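Side-chain contacts in pentacotripeptide-repeat region of PRORP domain-containing protein (Brachypodium distachyon, PDB 4ME2), which probably binds RNA in a sequence-specific way, including chloroplast group II intron RNA, as a pentatricopeptide protein built of helix-turn-helix repeats: residues E91-G96 against Y121-S126; A103-A108 against P112-D117. One frame throughout, in Å; residues are numbered along the deposited sequence.

Interaction 1. Residues E91-G96 against Y121-S126; sequences ELQRQG and YATFVS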
loop_
_atom_site.group_PDB
_atom_site.type_symbol
_atom_site.label_atom_id
_atom_site.label_comp_id
_atom_site.label_asym_id
_atom_site.label_seq_id
_atom_site.Cartn_x
_atom_site.Cartn_y
_atom_site.Cartn_z
ATOM N N GLU A 91 13.169 -6.218 9.349
ATOM C CA GLU A 91 14.252 -5.641 10.139
ATOM C C GLU A 91 14.550 -4.200 9.728
ATOM O O GLU A 91 14.835 -3.350 10.575
ATOM C CB GLU A 91 15.509 -6.494 10.053
ATOM C CG GLU A 91 16.708 -5.927 10.809
ATOM C CD GLU A 91 16.507 -5.839 12.321
ATOM O OE1 GLU A 91 15.482 -6.326 12.848
ATOM O OE2 GLU A 91 17.395 -5.279 12.998
ATOM N N LEU A 92 14.485 -3.919 8.432
ATOM C CA LEU A 92 14.633 -2.539 7.974
ATOM C C LEU A 92 13.505 -1.656 8.524
ATOM O O LEU A 92 13.747 -0.516 8.924
ATOM C CB LEU A 92 14.701 -2.472 6.447
ATOM C CG LEU A 92 15.969 -3.034 5.803
ATOM C CD1 LEU A 92 15.677 -3.404 4.359
ATOM C CD2 LEU A 92 17.153 -2.073 5.892
ATOM N N GLN A 93 12.283 -2.191 8.548
ATOM C CA GLN A 93 11.136 -1.515 9.162
ATOM C C GLN A 93 11.416 -1.208 10.632
ATOM O O GLN A 93 11.199 -0.083 11.086
ATOM C CB GLN A 93 9.869 -2.377 9.069
ATOM C CG GLN A 93 9.224 -2.484 7.694
ATOM C CD GLN A 93 8.033 -3.435 7.691
ATOM O OE1 GLN A 93 8.178 -4.622 7.397
ATOM N NE2 GLN A 93 6.854 -2.920 8.040
ATOM N N ARG A 94 11.909 -2.209 11.363
ATOM C CA ARG A 94 12.148 -2.086 12.807
ATOM C C ARG A 94 13.205 -1.030 13.120
ATOM O O ARG A 94 13.069 -0.268 14.084
ATOM C CB ARG A 94 12.560 -3.434 13.412
ATOM C CG ARG A 94 12.546 -3.461 14.936
ATOM C CD ARG A 94 13.292 -4.670 15.485
ATOM N NE ARG A 94 14.709 -4.638 15.133
ATOM C CZ ARG A 94 15.625 -3.909 15.764
ATOM N NH1 ARG A 94 15.283 -3.141 16.792
ATOM N NH2 ARG A 94 16.889 -3.944 15.363
ATOM N N GLN A 95 14.248 -0.988 12.296
ATOM C CA GLN A 95 15.324 -0.006 12.445
ATOM C C GLN A 95 14.889 1.405 12.044
ATOM O O GLN A 95 15.609 2.372 12.292
ATOM C CB GLN A 95 16.559 -0.438 11.650
ATOM C CG GLN A 95 17.216 -1.703 12.185
ATOM C CD GLN A 95 18.458 -2.112 11.420
ATOM O OE1 GLN A 95 18.905 -3.255 11.521
ATOM N NE2 GLN A 95 19.028 -1.189 10.659
ATOM N N GLY A 96 13.711 1.520 11.438
ATOM C CA GLY A 96 13.186 2.818 11.013
ATOM C C GLY A 96 13.688 3.295 9.659
ATOM O O GLY A 96 13.508 4.462 9.306
ATOM N N TYR A 121 0.379 -3.285 3.289
ATOM C CA TYR A 121 0.481 -1.945 2.717
ATOM C C TYR A 121 0.052 -0.877 3.729
ATOM O O TYR A 121 0.668 0.188 3.814
ATOM C CB TYR A 121 -0.322 -1.821 1.420
ATOM C CG TYR A 121 0.172 -2.693 0.280
ATOM C CD1 TYR A 121 1.503 -3.132 0.215
ATOM C CD2 TYR A 121 -0.695 -3.075 -0.744
ATOM C CE1 TYR A 121 1.947 -3.922 -0.839
ATOM C CE2 TYR A 121 -0.258 -3.862 -1.802
ATOM C CZ TYR A 121 1.054 -4.290 -1.847
ATOM O OH TYR A 121 1.481 -5.076 -2.902
ATOM N N ALA A 122 -1.003 -1.160 4.493
ATOM C CA ALA A 122 -1.472 -0.225 5.511
ATOM C C ALA A 122 -0.372 0.081 6.521
ATOM O O ALA A 122 -0.215 1.230 6.931
ATOM C CB ALA A 122 -2.719 -0.758 6.213
ATOM N N THR A 123 0.398 -0.940 6.899
ATOM C CA THR A 123 1.511 -0.758 7.832
ATOM C C THR A 123 2.603 0.165 7.268
ATOM O O THR A 123 3.130 1.024 7.984
ATOM C CB THR A 123 2.078 -2.113 8.297
ATOM O OG1 THR A 123 1.074 -2.783 9.073
ATOM C CG2 THR A 123 3.319 -1.915 9.163
ATOM N N PHE A 124 2.921 0.013 5.984
ATOM C CA PHE A 124 3.871 0.922 5.343
ATOM C C PHE A 124 3.334 2.349 5.271
ATOM O O PHE A 124 4.093 3.306 5.389
ATOM C CB PHE A 124 4.276 0.406 3.960
ATOM C CG PHE A 124 5.402 -0.580 4.001
ATOM C CD1 PHE A 124 6.719 -0.147 3.889
ATOM C CD2 PHE A 124 5.157 -1.940 4.188
ATOM C CE1 PHE A 124 7.771 -1.050 3.940
ATOM C CE2 PHE A 124 6.209 -2.849 4.241
ATOM C CZ PHE A 124 7.517 -2.400 4.119
ATOM N N VAL A 125 2.025 2.496 5.093
ATOM C CA VAL A 125 1.428 3.826 5.062
ATOM C C VAL A 125 1.541 4.505 6.430
ATOM O O VAL A 125 2.007 5.645 6.533
ATOM C CB VAL A 125 -0.049 3.792 4.610
ATOM C CG1 VAL A 125 -0.679 5.174 4.724
ATOM C CG2 VAL A 125 -0.160 3.284 3.177
ATOM N N SER A 126 1.108 3.796 7.471
ATOM C CA SER A 126 1.097 4.334 8.834
ATOM C C SER A 126 2.490 4.646 9.380
ATOM O O SER A 126 2.654 5.566 10.185
ATOM C CB SER A 126 0.361 3.374 9.770
ATOM O OG SER A 126 -0.996 3.260 9.377
#
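Gln93 and Phe124 mark the point where the two backbones come closest, their CA atoms 8.6 Å apart, and the two helical segments run in broadly the same direction. Helix 82-94 and helix 118-126 are second neighbours in the all-helical pentatricopeptide solenoid. The intervening helix 98-109 packs beside both, and its Ala101 touches Gln93 as well as Phe124. The gap between these two helices is bridged from both sides, by the extended chain of Gln93 and by the ring of Phe124. Gln93 points its CB at the other helix, and CG lies anti to the carbonyl carbon (chi1 -73°) with the chain extended beyond it. Its amide thus reaches the Phe124 ring and lies nearly flat against it, the planes 21° apart. CD sits 3.8 Å from CZ of Phe124, while the amide nitrogen NE2 of Gln93 lies over the ring face, 3.9 Å from CE2 of Phe124. The same NE2 also meets the methyl CG2 of Thr123 at 3.8 Å. No hydrogen bond joins the two segments. Phe124, buried, also packs on Leu105. The helix that carries Gln93 closes in a Schellman motif, Gly96 taking positive phi (84°) and its N bonding back to Gln93 O at 3.0 Å. One turn of that helix also carries a side-on salt bridge: Arg94 NE reaches Glu91 OE1 at 2.9 Å and Arg94 NH2 reaches Glu91 OE2 at 2.8 Å, both on the syn side but tilted out of the carboxylate plane.

Interaction 2. Residues A103-A108 against P112-D117; sequences AALHVA and PWYRPD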
loop_
_atom_site.group_PDB
_atom_site.type_symbol
_atom_site.label_atom_id
_atom_site.label_comp_id
_atom_site.label_asym_id
_atom_site.label_seq_id
_atom_site.Cartn_x
_atom_site.Cartn_y
_atom_site.Cartn_z
ATOM N N ALA A 103 11.681 -0.261 -0.476
ATOM C CA ALA A 103 12.407 -0.843 -1.593
ATOM C C ALA A 103 12.428 -2.371 -1.466
ATOM O O ALA A 103 12.294 -3.075 -2.471
ATOM C CB ALA A 103 13.816 -0.269 -1.689
ATOM N N ALA A 104 12.572 -2.881 -0.240
ATOM C CA ALA A 104 12.527 -4.332 -0.018
ATOM C C ALA A 104 11.153 -4.892 -0.382
ATOM O O ALA A 104 11.058 -5.944 -1.031
ATOM C CB ALA A 104 12.896 -4.690 1.414
ATOM N N LEU A 105 10.101 -4.187 0.033
ATOM C CA LEU A 105 8.729 -4.562 -0.320
ATOM C C LEU A 105 8.575 -4.708 -1.833
ATOM O O LEU A 105 8.002 -5.691 -2.304
ATOM C CB LEU A 105 7.706 -3.553 0.232
ATOM C CG LEU A 105 6.223 -3.789 -0.118
ATOM C CD1 LEU A 105 5.758 -5.152 0.361
ATOM C CD2 LEU A 105 5.346 -2.686 0.454
ATOM N N HIS A 106 9.076 -3.738 -2.594
ATOM C CA HIS A 106 8.953 -3.793 -4.052
ATOM C C HIS A 106 9.686 -4.955 -4.679
ATOM O O HIS A 106 9.229 -5.503 -5.693
ATOM C CB HIS A 106 9.346 -2.470 -4.687
ATOM C CG HIS A 106 8.305 -1.392 -4.522
ATOM N ND1 HIS A 106 7.023 -1.548 -4.923
ATOM C CD2 HIS A 106 8.402 -0.109 -4.000
ATOM C CE1 HIS A 106 6.339 -0.420 -4.663
ATOM N NE2 HIS A 106 7.188 0.461 -4.100
ATOM N N VAL A 107 10.812 -5.355 -4.088
ATOM C CA VAL A 107 11.481 -6.582 -4.514
ATOM C C VAL A 107 10.543 -7.763 -4.252
ATOM O O VAL A 107 10.340 -8.597 -5.133
ATOM C CB VAL A 107 12.839 -6.800 -3.811
ATOM C CG1 VAL A 107 13.449 -8.130 -4.229
ATOM C CG2 VAL A 107 13.813 -5.669 -4.138
ATOM N N ALA A 108 9.949 -7.826 -3.060
ATOM C CA ALA A 108 9.038 -8.934 -2.730
ATOM C C ALA A 108 7.857 -9.003 -3.702
ATOM O O ALA A 108 7.428 -10.092 -4.102
ATOM C CB ALA A 108 8.543 -8.816 -1.297
ATOM N N PRO A 112 7.587 -14.722 -7.365
ATOM C CA PRO A 112 6.523 -15.673 -7.689
ATOM C C PRO A 112 5.624 -16.050 -6.511
ATOM O O PRO A 112 4.462 -16.380 -6.723
ATOM C CB PRO A 112 7.289 -16.910 -8.168
ATOM C CG PRO A 112 8.586 -16.383 -8.666
ATOM C CD PRO A 112 8.914 -15.224 -7.765
ATOM N N TRP A 113 6.149 -16.014 -5.287
ATOM C CA TRP A 113 5.372 -16.393 -4.106
ATOM C C TRP A 113 4.504 -15.294 -3.542
ATOM O O TRP A 113 3.681 -15.538 -2.650
ATOM C CB TRP A 113 6.294 -16.961 -3.029
ATOM C CG TRP A 113 7.503 -16.110 -2.773
ATOM C CD1 TRP A 113 8.800 -16.318 -3.225
ATOM C CD2 TRP A 113 7.556 -14.861 -2.010
ATOM N NE1 TRP A 113 9.637 -15.316 -2.788
ATOM C CE2 TRP A 113 8.952 -14.414 -2.055
ATOM C CE3 TRP A 113 6.625 -14.110 -1.302
ATOM C CZ2 TRP A 113 9.372 -13.253 -1.414
ATOM C CZ3 TRP A 113 7.057 -12.940 -0.661
ATOM C CH2 TRP A 113 8.398 -12.526 -0.716
ATOM N N TYR A 114 4.654 -14.079 -4.064
ATOM C CA TYR A 114 4.008 -12.907 -3.464
ATOM C C TYR A 114 2.486 -12.906 -3.570
ATOM O O TYR A 114 1.931 -13.217 -4.625
ATOM C CB TYR A 114 4.574 -11.617 -4.063
ATOM C CG TYR A 114 4.059 -10.363 -3.395
ATOM C CD1 TYR A 114 4.572 -9.944 -2.169
ATOM C CD2 TYR A 114 3.054 -9.600 -3.986
ATOM C CE1 TYR A 114 4.099 -8.798 -1.553
ATOM C CE2 TYR A 114 2.573 -8.452 -3.373
ATOM C CZ TYR A 114 3.098 -8.062 -2.156
ATOM O OH TYR A 114 2.640 -6.926 -1.538
ATOM N N ARG A 115 1.832 -12.554 -2.466
ATOM C CA ARG A 115 0.387 -12.328 -2.427
ATOM C C ARG A 115 0.053 -10.959 -1.831
ATOM O O ARG A 115 0.310 -10.717 -0.649
ATOM C CB ARG A 115 -0.306 -13.411 -1.613
ATOM C CG ARG A 115 -0.343 -14.768 -2.291
ATOM C CD ARG A 115 0.128 -15.852 -1.340
ATOM N NE ARG A 115 -0.862 -16.197 -0.320
ATOM C CZ ARG A 115 -1.810 -17.122 -0.463
ATOM N NH1 ARG A 115 -1.922 -17.804 -1.596
ATOM N NH2 ARG A 115 -2.657 -17.359 0.528
ATOM N N PRO A 116 -0.550 -10.073 -2.639
ATOM C CA PRO A 116 -0.895 -8.727 -2.176
ATOM C C PRO A 116 -1.704 -8.765 -0.886
ATOM O O PRO A 116 -2.684 -9.510 -0.784
ATOM C CB PRO A 116 -1.746 -8.169 -3.320
ATOM C CG PRO A 116 -1.281 -8.910 -4.524
ATOM C CD PRO A 116 -0.953 -10.292 -4.040
ATOM N N ASP A 117 -1.270 -7.981 0.095
ATOM C CA ASP A 117 -1.944 -7.886 1.376
ATOM C C ASP A 117 -2.127 -6.402 1.672
ATOM O O ASP A 117 -1.154 -5.712 1.979
ATOM C CB ASP A 117 -1.114 -8.576 2.466
ATOM C CG ASP A 117 -1.728 -8.457 3.853
ATOM O OD1 ASP A 117 -2.891 -8.026 3.986
ATOM O OD2 ASP A 117 -1.030 -8.806 4.829
#
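Tyr114 meets the end of the helical segment at Ala108, and its side chain can be followed atom by atom. CB sits against the backbone carbonyl, 3.2 Å from Ala108 O. With CG anti to the backbone N (chi1 -174°), the ring then runs back along the helix: CG and CD1 each lie 3.5 Å from that same Ala108 O, and CD1 is 4.2 Å from the methyl CB of Ala108. Farther out, CE1 comes within 4.4 Å of Leu105 CD1, one helical turn back. Here the loop joining helix 98-109 to helix 118-126 in this helix-turn-helix repeat protein folds back onto the helix it has just left. At the tip, OH passes 4.1 Å from Leu105 CD1 and takes its polar partner from the following helix, hydrogen bonding to Tyr121 OH. Replacing Tyr114 by an alanine would probably cost the Tyr121 hydroxyl this partner and open a gap beside Leu105. Trp113 comes to Ala108 by a different route: its CH2 touches Ala108 CB at 3.8 Å, while Ala108 O lies 4.3 Å above the indole plane, offset toward the rim.

In the fold
After helices 47-59 and 66-77 the chain enters helix 82-94, which supplies the first half of interaction 1, and turns into helix 98-109, where the first half of interaction 2 lies. The next loop, 112-117, folds back at once and closes interaction 2, a tight loop of three intervening residues. Only after helix 118-126 begins does interaction 1 close its own wider loop, so that interaction 2 is nested inside it. The two meet directly as well: Tyr121 of helix 118-126 packs on Leu105, whereas Leu92 touches Ala104. Together the contacts join helices 82-94, 98-109 and 118-126 and the loop before the last of them.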